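Local coordinates for proteasome assembly chaperone family protein (Thermoplasma acidophilum, PDB 3GAA), which is of unknown function but belongs to the PAC2 family and may, like some relatives, assist in assembling the proteasome, at residues 42-47 / 199-203; 30-34 / 92-98; 36-40 / 186-190; 50-54 / 87-91. All coordinates share one frame; numbering follows the deposited sequence.

Contact 1. Residues 42-47 / 199-203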
loop_
_atom_site.group_PDB
_atom_site.type_symbol
_atom_site.label_atom_id
_atom_site.label_comp_id
_atom_site.label_asym_id
_atom_site.label_seq_id
_atom_site.Cartn_x
_atom_site.Cartn_y
_atom_site.Cartn_z
ATOM N N LEU A 42 -20.776 30.976 20.720
ATOM C CA LEU A 42 -21.781 31.291 21.702
ATOM C C LEU A 42 -23.102 30.683 21.340
ATOM O O LEU A 42 -23.758 30.169 22.206
ATOM C CB LEU A 42 -21.907 32.792 21.872
ATOM C CG LEU A 42 -20.702 33.465 22.557
ATOM C CD1 LEU A 42 -20.957 34.976 22.613
ATOM C CD2 LEU A 42 -20.461 32.900 23.956
ATOM N N ALA A 43 -23.527 30.711 20.089
ATOM C CA ALA A 43 -24.771 29.993 19.746
ATOM C C ALA A 43 -24.615 28.483 19.987
ATOM O O ALA A 43 -25.411 27.895 20.677
ATOM C CB ALA A 43 -25.223 30.281 18.294
ATOM N N ALA A 44 -23.543 27.899 19.435
ATOM C CA ALA A 44 -23.237 26.466 19.549
ATOM C C ALA A 44 -23.377 26.105 20.982
ATOM O O ALA A 44 -24.207 25.263 21.304
ATOM C CB ALA A 44 -21.839 26.121 19.092
ATOM N N SER A 45 -22.631 26.764 21.864
ATOM C CA SER A 45 -22.723 26.442 23.286
ATOM C C SER A 45 -24.091 26.578 23.863
ATOM O O SER A 45 -24.554 25.665 24.552
ATOM C CB SER A 45 -21.839 27.327 24.072
ATOM O OG SER A 45 -20.577 27.058 23.605
ATOM N N TYR A 46 -24.726 27.713 23.601
ATOM C CA TYR A 46 -26.080 27.890 24.059
ATOM C C TYR A 46 -26.926 26.700 23.682
ATOM O O TYR A 46 -27.529 26.119 24.546
ATOM C CB TYR A 46 -26.713 29.124 23.474
ATOM C CG TYR A 46 -28.112 29.332 23.984
ATOM C CD1 TYR A 46 -29.199 29.045 23.188
ATOM C CD2 TYR A 46 -28.351 29.795 25.278
ATOM C CE1 TYR A 46 -30.498 29.241 23.653
ATOM C CE2 TYR A 46 -29.636 29.994 25.742
ATOM C CZ TYR A 46 -30.709 29.708 24.909
ATOM O OH TYR A 46 -32.002 29.860 25.315
ATOM N N ILE A 47 -26.961 26.312 22.405
ATOM C CA ILE A 47 -27.972 25.371 22.016
ATOM C C ILE A 47 -27.628 23.986 22.616
ATOM O O ILE A 47 -28.501 23.263 23.066
ATOM C CB ILE A 47 -28.388 25.394 20.448
ATOM C CG1 ILE A 47 -27.958 24.134 19.759
ATOM C CG2 ILE A 47 -27.945 26.625 19.569
ATOM C CD1 ILE A 47 -28.948 22.971 20.004
ATOM N N VAL A 199 -26.548 36.399 19.441
ATOM C CA VAL A 199 -26.911 35.046 19.598
ATOM C C VAL A 199 -28.437 34.828 19.517
ATOM O O VAL A 199 -28.878 33.947 18.859
ATOM C CB VAL A 199 -26.318 34.491 20.896
ATOM C CG1 VAL A 199 -26.836 33.029 21.151
ATOM C CG2 VAL A 199 -24.806 34.511 20.768
ATOM N N LEU A 200 -29.230 35.656 20.174
ATOM C CA LEU A 200 -30.668 35.505 20.127
ATOM C C LEU A 200 -31.212 35.520 18.707
ATOM O O LEU A 200 -31.968 34.651 18.360
ATOM C CB LEU A 200 -31.343 36.557 20.974
ATOM C CG LEU A 200 -32.866 36.595 20.813
ATOM C CD1 LEU A 200 -33.545 35.228 21.170
ATOM C CD2 LEU A 200 -33.374 37.731 21.659
ATOM N N SER A 201 -30.779 36.442 17.863
ATOM C CA SER A 201 -31.262 36.480 16.478
ATOM C C SER A 201 -30.974 35.245 15.649
ATOM O O SER A 201 -31.828 34.830 14.796
ATOM C CB SER A 201 -30.591 37.586 15.752
ATOM O OG SER A 201 -30.839 38.780 16.426
ATOM N N ILE A 202 -29.756 34.714 15.845
ATOM C CA ILE A 202 -29.315 33.532 15.143
ATOM C C ILE A 202 -30.194 32.381 15.585
ATOM O O ILE A 202 -30.624 31.593 14.744
ATOM C CB ILE A 202 -27.802 33.198 15.412
ATOM C CG1 ILE A 202 -26.891 33.385 14.171
ATOM C CG2 ILE A 202 -27.624 31.714 15.769
ATOM C CD1 ILE A 202 -26.777 34.756 13.601
ATOM N N ILE A 203 -30.483 32.288 16.895
ATOM C CA ILE A 203 -31.348 31.212 17.420
ATOM C C ILE A 203 -32.781 31.333 16.869
ATOM O O ILE A 203 -33.492 30.348 16.672
ATOM C CB ILE A 203 -31.397 31.126 19.005
ATOM C CG1 ILE A 203 -30.082 30.632 19.607
ATOM C CG2 ILE A 203 -32.416 30.140 19.427
ATOM C CD1 ILE A 203 -29.484 29.546 18.838
#
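Val199 lays its two methyl groups over the backbone of helix 39-51 where Leu42 meets Ala43. CG2 touches Leu42 CB at 3.5 Å, while CG1 lies 3.9 Å from Ala43 CA. The fork straddles that spot because CG1 is anti to the backbone N (chi1 174°), which leaves CG2 beside that N. One turn on, Ile203 takes over: its CG1 comes obliquely to the Tyr46 ring, 4.0 Å from CD1, and its CD1 reaches across to Ile47 CG2. The ring is swung toward this neighbour by a chi1 of -178°, with CG anti to the Tyr46 backbone N. This is packing of two helices on one face of the mixed sheet of this PAC2-family fold. The axes of the two short segments cross at -66° and approach to 9.8 Å, and Met125 of strand 121-130 touches Ala43, Ile47, Ile202 and Ile203. The CB of Ala43 is directed toward the other helix and meets Ile202 CG2 at 3.8 Å. With an alanine in place of Val199, both branches would go, and Leu42 CB and the Ala43 backbone would probably face a gap. Leu42 also touches Leu226 of helix 219-243, and Tyr46 its Leu219 and Gln222.

Contact 2. Residues 30-34 / 92-98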
loop_
_atom_site.group_PDB
_atom_site.type_symbol
_atom_site.label_atom_id
_atom_site.label_comp_id
_atom_site.label_asym_id
_atom_site.label_seq_id
_atom_site.Cartn_x
_atom_site.Cartn_y
_atom_site.Cartn_z
ATOM N N LEU A 30 -25.712 22.004 13.131
ATOM C CA LEU A 30 -25.427 23.418 13.341
ATOM C C LEU A 30 -23.978 23.593 13.749
ATOM O O LEU A 30 -23.509 22.868 14.605
ATOM C CB LEU A 30 -26.341 23.962 14.440
ATOM C CG LEU A 30 -27.845 23.657 14.302
ATOM C CD1 LEU A 30 -28.562 23.843 15.661
ATOM C CD2 LEU A 30 -28.509 24.473 13.172
ATOM N N CYS A 31 -23.273 24.576 13.179
ATOM C CA CYS A 31 -21.837 24.799 13.478
ATOM C C CYS A 31 -21.473 26.143 14.009
ATOM O O CYS A 31 -22.018 27.141 13.536
ATOM C CB CYS A 31 -21.038 24.685 12.209
ATOM S SG CYS A 31 -21.429 23.209 11.427
ATOM N N GLY A 32 -20.484 26.166 14.903
ATOM C CA GLY A 32 -19.934 27.391 15.447
ATOM C C GLY A 32 -18.420 27.294 15.584
ATOM O O GLY A 32 -17.882 26.431 16.271
ATOM N N PHE A 33 -17.733 28.217 14.939
ATOM C CA PHE A 33 -16.282 28.288 15.030
ATOM C C PHE A 33 -15.844 29.600 15.613
ATOM O O PHE A 33 -16.609 30.518 15.793
ATOM C CB PHE A 33 -15.657 28.031 13.667
ATOM C CG PHE A 33 -16.189 26.805 13.028
ATOM C CD1 PHE A 33 -15.670 25.561 13.356
ATOM C CD2 PHE A 33 -17.310 26.882 12.175
ATOM C CE1 PHE A 33 -16.207 24.424 12.813
ATOM C CE2 PHE A 33 -17.883 25.753 11.618
ATOM C CZ PHE A 33 -17.332 24.505 11.928
ATOM N N ALA A 34 -14.580 29.647 15.934
ATOM C CA ALA A 34 -14.022 30.704 16.683
ATOM C C ALA A 34 -13.509 31.703 15.670
ATOM O O ALA A 34 -12.308 31.812 15.506
ATOM C CB ALA A 34 -12.881 30.142 17.559
ATOM N N ALA A 92 -21.694 21.046 15.961
ATOM C CA ALA A 92 -20.286 20.909 15.808
ATOM C C ALA A 92 -19.764 22.241 16.257
ATOM O O ALA A 92 -20.226 23.268 15.763
ATOM C CB ALA A 92 -19.961 20.646 14.361
ATOM N N MET A 93 -18.859 22.241 17.228
ATOM C CA MET A 93 -18.240 23.496 17.671
ATOM C C MET A 93 -16.792 23.373 17.890
ATOM O O MET A 93 -16.310 22.358 18.386
ATOM C CB MET A 93 -18.811 24.049 18.969
ATOM C CG MET A 93 -18.637 23.209 20.241
ATOM S SD MET A 93 -19.573 24.137 21.498
ATOM C CE MET A 93 -19.862 23.084 22.913
ATOM N N CYS A 94 -16.111 24.462 17.567
ATOM C CA CYS A 94 -14.709 24.578 17.835
ATOM C C CYS A 94 -14.360 25.884 18.543
ATOM O O CYS A 94 -14.605 26.954 18.026
ATOM C CB CYS A 94 -13.960 24.455 16.534
ATOM S SG CYS A 94 -12.183 24.236 16.876
ATOM N N GLU A 95 -13.787 25.777 19.725
ATOM C CA GLU A 95 -13.611 26.919 20.606
ATOM C C GLU A 95 -12.345 27.744 20.393
ATOM O O GLU A 95 -12.127 28.702 21.126
ATOM C CB GLU A 95 -13.594 26.429 22.037
ATOM C CG GLU A 95 -14.864 25.699 22.429
ATOM C CD GLU A 95 -15.031 25.477 23.953
ATOM O OE1 GLU A 95 -14.286 24.631 24.498
ATOM O OE2 GLU A 95 -15.944 26.089 24.600
ATOM N N VAL A 96 -11.492 27.350 19.449
ATOM C CA VAL A 96 -10.209 27.984 19.246
ATOM C C VAL A 96 -10.009 28.131 17.751
ATOM O O VAL A 96 -10.445 27.306 16.984
ATOM C CB VAL A 96 -9.018 27.209 19.927
ATOM C CG1 VAL A 96 -9.324 26.961 21.390
ATOM C CG2 VAL A 96 -8.679 25.910 19.237
ATOM N N PRO A 97 -9.369 29.199 17.312
ATOM C CA PRO A 97 -9.486 29.416 15.888
ATOM C C PRO A 97 -8.582 28.514 15.054
ATOM O O PRO A 97 -7.459 28.187 15.451
ATOM C CB PRO A 97 -9.122 30.887 15.743
ATOM C CG PRO A 97 -8.256 31.199 16.970
ATOM C CD PRO A 97 -8.690 30.301 18.022
ATOM N N ILE A 98 -9.087 28.137 13.898
ATOM C CA ILE A 98 -8.375 27.337 12.936
ATOM C C ILE A 98 -7.690 28.245 11.917
ATOM O O ILE A 98 -8.301 29.070 11.240
ATOM C CB ILE A 98 -9.333 26.448 12.202
ATOM C CG1 ILE A 98 -9.908 25.430 13.177
ATOM C CG2 ILE A 98 -8.630 25.788 11.042
ATOM C CD1 ILE A 98 -11.391 25.136 12.890
#
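Two neighbouring parallel strands of the mixed sheet, 28-32 and 89-94, pair here through their backbones close to the centre of the chain. The helix 39-51 that follows the first strand packs on the sheet, as in an alpha/beta fold of the PAC2 family. Cys31 is bridged with Ala92 and Gly32 with Met93, and three hydrogen bonds lace the pair: Ala92 N to Leu30 O (2.9 Å), Gly32 N to Ala92 O (3.0 Å) and Cys94 N to Gly32 O (2.9 Å). Over 30-32 and 92-94 the directions differ by 2°. The residues of the ladder sort onto two faces. Cys31 SG sits by Ala92 CB on one, whereas Met93 rises from the other, where its extended chain lies against Ala44, Ser45 and Val48 of helix 39-51. Beyond the ladder the chains go their own ways but stay in touch. Phe33 turns its ring so that CD1 comes obliquely to Cys94 CB at 3.8 Å and to Ile98 CD1; with CG beside the backbone N (chi1 -50°), the ring folds back along the strand, and Phe79, Met167 and Ile171 also touch it. Glu95 points away from strand 28-32 and forms salt bridges with Arg80 and Arg76. Last in line, Ala34 CB lies against the turn ahead of Pro97, 3.5 Å from Val96 C and 3.6 Å from Pro97 N.

Contact 3. Residues 36-40 / 186-190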
loop_
_atom_site.group_PDB
_atom_site.type_symbol
_atom_site.label_atom_id
_atom_site.label_comp_id
_atom_site.label_asym_id
_atom_site.label_seq_id
_atom_site.Cartn_x
_atom_site.Cartn_y
_atom_site.Cartn_z
ATOM N N SER A 36 -14.233 35.802 13.676
ATOM C CA SER A 36 -14.038 37.211 14.146
ATOM C C SER A 36 -14.889 37.439 15.367
ATOM O O SER A 36 -14.384 37.407 16.495
ATOM C CB SER A 36 -14.344 38.278 13.082
ATOM O OG SER A 36 -15.116 37.772 12.004
ATOM N N THR A 37 -16.188 37.557 15.166
ATOM C CA THR A 37 -17.110 37.625 16.304
ATOM C C THR A 37 -17.040 36.320 17.082
ATOM O O THR A 37 -16.569 35.332 16.570
ATOM C CB THR A 37 -18.545 37.900 15.831
ATOM O OG1 THR A 37 -19.198 36.675 15.469
ATOM C CG2 THR A 37 -18.534 38.858 14.596
ATOM N N PRO A 38 -17.483 36.329 18.336
ATOM C CA PRO A 38 -17.682 35.105 19.132
ATOM C C PRO A 38 -19.072 34.472 18.964
ATOM O O PRO A 38 -19.347 33.464 19.636
ATOM C CB PRO A 38 -17.553 35.604 20.575
ATOM C CG PRO A 38 -18.030 37.004 20.536
ATOM C CD PRO A 38 -17.814 37.531 19.124
ATOM N N THR A 39 -19.938 35.024 18.088
ATOM C CA THR A 39 -21.318 34.644 18.139
ATOM C C THR A 39 -21.611 33.219 17.644
ATOM O O THR A 39 -22.520 32.604 18.162
ATOM C CB THR A 39 -22.331 35.727 17.620
ATOM O OG1 THR A 39 -22.913 35.322 16.401
ATOM C CG2 THR A 39 -21.760 37.102 17.473
ATOM N N GLY A 40 -20.857 32.652 16.710
ATOM C CA GLY A 40 -21.038 31.227 16.369
ATOM C C GLY A 40 -20.853 30.235 17.533
ATOM O O GLY A 40 -21.715 29.385 17.776
ATOM N N ILE A 186 -25.792 34.960 9.276
ATOM C CA ILE A 186 -24.896 35.943 9.842
ATOM C C ILE A 186 -25.672 37.102 10.479
ATOM O O ILE A 186 -26.707 37.586 9.980
ATOM C CB ILE A 186 -23.918 36.518 8.815
ATOM C CG1 ILE A 186 -23.227 35.397 8.015
ATOM C CG2 ILE A 186 -22.863 37.303 9.537
ATOM C CD1 ILE A 186 -23.944 35.020 6.689
ATOM N N THR A 187 -25.169 37.547 11.617
ATOM C CA THR A 187 -25.846 38.608 12.326
ATOM C C THR A 187 -24.820 39.653 12.771
ATOM O O THR A 187 -23.773 39.302 13.178
ATOM C CB THR A 187 -26.660 38.020 13.479
ATOM O OG1 THR A 187 -27.692 38.941 13.817
ATOM C CG2 THR A 187 -25.792 37.751 14.706
ATOM N N PRO A 188 -25.118 40.944 12.638
ATOM C CA PRO A 188 -24.150 41.917 13.113
ATOM C C PRO A 188 -23.963 41.790 14.611
ATOM O O PRO A 188 -24.927 41.630 15.348
ATOM C CB PRO A 188 -24.799 43.262 12.793
ATOM C CG PRO A 188 -26.048 42.986 12.044
ATOM C CD PRO A 188 -26.400 41.572 12.261
ATOM N N THR A 189 -22.733 41.880 15.068
ATOM C CA THR A 189 -22.475 41.760 16.485
ATOM C C THR A 189 -21.383 42.755 16.970
ATOM O O THR A 189 -20.382 42.988 16.291
ATOM C CB THR A 189 -22.250 40.223 16.881
ATOM O OG1 THR A 189 -21.312 40.091 17.960
ATOM C CG2 THR A 189 -21.828 39.394 15.722
ATOM N N SER A 190 -21.603 43.369 18.124
ATOM C CA SER A 190 -20.715 44.408 18.647
ATOM C C SER A 190 -19.318 43.903 19.004
ATOM O O SER A 190 -19.158 42.947 19.757
ATOM C CB SER A 190 -21.347 44.982 19.926
ATOM O OG SER A 190 -20.444 45.838 20.613
#
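Thr37 and Thr189 meet through their methyl groups, CG2 to CG2 at 3.5 Å, the two side chains slanting across each other. As modelled, Thr189 CG2 is also 3.6 Å from Thr37 CB. The Thr39 side chain is directed toward Thr189 as well, but the methyls of Thr39 and Thr189 are modelled too close to each other, and neither position is secure. Two residues earlier in the strand, Thr187 CG2 lies 4.1 Å from Thr39 OG1.

One shell out, the capping turn that leads into helix 39-51 positions Thr37. Its OG1 is turned between its backbone N and carbonyl carbon (chi1 85°), where it accepts a capping bond from Thr39 N, 3.2 Å long with an angle of 161° at the hydrogen. Its CG2 is left to face Thr189. A valine in place of Thr37 would keep a branched side chain but lose the acceptor, and Thr39 N would probably be left without its cap. On the strand side, Thr187 OG1 is bonded to Pro138 O, and backbone bonds to Ser128 and Ala130 hold Thr189 in the sheet next to strand 121-130. Ala198 of helix 196-210 touches both Thr39 and Thr189.

Between the two segments, then, there is no hydrogen bond. Thr37 OG1 accepts from Thr39 N and Thr187 OG1 is hydrogen-bonded to Pro138 O, while the turn and first residue of the helix meet strand 181-190 through methyl-bearing threonines, by van der Waals contact.

Contact 4. Residues 50-54 / 87-91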
loop_
_atom_site.group_PDB
_atom_site.type_symbol
_atom_site.label_atom_id
_atom_site.label_comp_id
_atom_site.label_asym_id
_atom_site.label_seq_id
_atom_site.Cartn_x
_atom_site.Cartn_y
_atom_site.Cartn_z
ATOM N N THR A 50 -28.977 24.142 25.911
ATOM C CA THR A 50 -30.422 24.269 26.041
ATOM C C THR A 50 -31.178 23.084 25.416
ATOM O O THR A 50 -32.210 22.745 25.875
ATOM C CB THR A 50 -30.972 25.717 25.726
ATOM O OG1 THR A 50 -32.059 25.673 24.793
ATOM C CG2 THR A 50 -29.916 26.635 25.196
ATOM N N LEU A 51 -30.645 22.366 24.451
ATOM C CA LEU A 51 -31.330 21.130 24.069
ATOM C C LEU A 51 -30.845 19.975 24.923
ATOM O O LEU A 51 -31.350 18.859 24.834
ATOM C CB LEU A 51 -31.156 20.807 22.592
ATOM C CG LEU A 51 -31.817 21.753 21.555
ATOM C CD1 LEU A 51 -31.466 21.214 20.124
ATOM C CD2 LEU A 51 -33.296 21.962 21.750
ATOM N N GLY A 52 -29.881 20.238 25.793
ATOM C CA GLY A 52 -29.417 19.197 26.718
ATOM C C GLY A 52 -28.773 18.093 25.926
ATOM O O GLY A 52 -29.040 16.943 26.143
ATOM N N MET A 53 -27.946 18.482 24.970
ATOM C CA MET A 53 -27.376 17.563 24.047
ATOM C C MET A 53 -26.232 16.902 24.815
ATOM O O MET A 53 -25.821 17.398 25.871
ATOM C CB MET A 53 -26.836 18.320 22.840
ATOM C CG MET A 53 -27.865 19.077 22.043
ATOM S SD MET A 53 -27.140 19.985 20.690
ATOM C CE MET A 53 -27.417 18.825 19.384
ATOM N N HIS A 54 -25.703 15.827 24.238
ATOM C CA HIS A 54 -24.714 14.977 24.847
ATOM C C HIS A 54 -23.548 14.841 23.873
ATOM O O HIS A 54 -23.706 14.958 22.643
ATOM C CB HIS A 54 -25.341 13.592 25.212
ATOM C CG HIS A 54 -25.756 12.757 24.029
ATOM N ND1 HIS A 54 -27.063 12.681 23.589
ATOM C CD2 HIS A 54 -25.034 11.974 23.183
ATOM C CE1 HIS A 54 -27.133 11.890 22.524
ATOM N NE2 HIS A 54 -25.918 11.436 22.264
ATOM N N ASN A 87 -31.194 12.166 18.191
ATOM C CA ASN A 87 -30.197 12.204 17.131
ATOM C C ASN A 87 -30.761 12.788 15.816
ATOM O O ASN A 87 -30.523 12.295 14.730
ATOM C CB ASN A 87 -29.550 10.834 16.986
ATOM C CG ASN A 87 -28.801 10.412 18.248
ATOM O OD1 ASN A 87 -27.583 10.497 18.315
ATOM N ND2 ASN A 87 -29.540 9.994 19.277
ATOM N N THR A 88 -31.500 13.885 15.981
ATOM C CA THR A 88 -32.020 14.717 14.904
ATOM C C THR A 88 -31.367 16.097 14.793
ATOM O O THR A 88 -31.616 16.805 13.834
ATOM C CB THR A 88 -33.514 14.969 15.100
ATOM O OG1 THR A 88 -33.769 15.086 16.502
ATOM C CG2 THR A 88 -34.343 13.831 14.529
ATOM N N VAL A 89 -30.541 16.499 15.749
ATOM C CA VAL A 89 -29.830 17.769 15.635
ATOM C C VAL A 89 -28.429 17.516 16.162
ATOM O O VAL A 89 -28.256 17.022 17.282
ATOM C CB VAL A 89 -30.474 18.899 16.506
ATOM C CG1 VAL A 89 -29.671 20.187 16.388
ATOM C CG2 VAL A 89 -31.950 19.127 16.178
ATOM N N LEU A 90 -27.435 17.839 15.358
ATOM C CA LEU A 90 -26.107 17.784 15.850
ATOM C C LEU A 90 -25.598 19.209 15.981
ATOM O O LEU A 90 -26.070 20.138 15.292
ATOM C CB LEU A 90 -25.218 16.987 14.900
ATOM C CG LEU A 90 -25.593 15.534 14.565
ATOM C CD1 LEU A 90 -24.518 14.962 13.711
ATOM C CD2 LEU A 90 -25.752 14.666 15.761
ATOM N N VAL A 91 -24.633 19.387 16.869
ATOM C CA VAL A 91 -23.877 20.632 16.907
ATOM C C VAL A 91 -22.379 20.336 16.843
ATOM O O VAL A 91 -21.873 19.468 17.530
ATOM C CB VAL A 91 -24.154 21.490 18.153
ATOM C CG1 VAL A 91 -23.076 22.599 18.228
ATOM C CG2 VAL A 91 -25.673 22.002 18.171
#
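His54 and Asn87 bring the two flat groups of this contact together, though loosely. Asn87 OD1 lies at the edge of the imidazole, near its plane, but 4.4 Å from NE2, too long for a hydrogen bond; from 87-91 nothing covers either face of the ring. The firmer part is apolar. Met53 runs toward strand 89-94 with its CG beside the backbone N, and its SD carries the contact, resting 3.5 Å from Val91 CG2 with the two side chains crossing at about a right angle. A bend at chi3 (97°) turns CE toward Val89, as modelled 4.0 Å from Val89 CG1, though the approach of Met53 CE to Val89 O is too tight and leaves the CE position doubtful. At the margin Leu51 CD1 touches Val89 CG1 at 4.3 Å. Val89 and Val91 alternate with Leu90, which points away, so both valines present themselves to Met53; Ile47 and Tyr82 also touch the methionine. Gly52, with a positive phi of 65°, is the C-prime residue of a Schellman motif, in which Met53 N bonds back to Val48 O and Gly52 N to Glu49 O. The arrangement is a Schellman-terminated helix 39-51 that leads into strand 54-60, with Met53 packed on strand 89-94 of the same sheet.

Overall arrangement
Helix 39-51 ties three contacts together: contact 3 lies at its start, contact 1 along its middle and contact 4 at its end, with centres of contacts 3 and 4 about 22 Å apart on opposite sides of the chain's centre. Contact 2 belongs to the sheet, and shares strand 89-94 with contact 4; Met93 of contact 2 touches Ala44 of contact 1. Along the chain the first segments come in the order 30-34, 36-40, 42-47, 50-54, then 87-91, 92-98, 186-190 and 199-203. One early strand-helix unit is thus joined to partners from residues 87-98 and from residues 186-203, all within one PAC2-family fold.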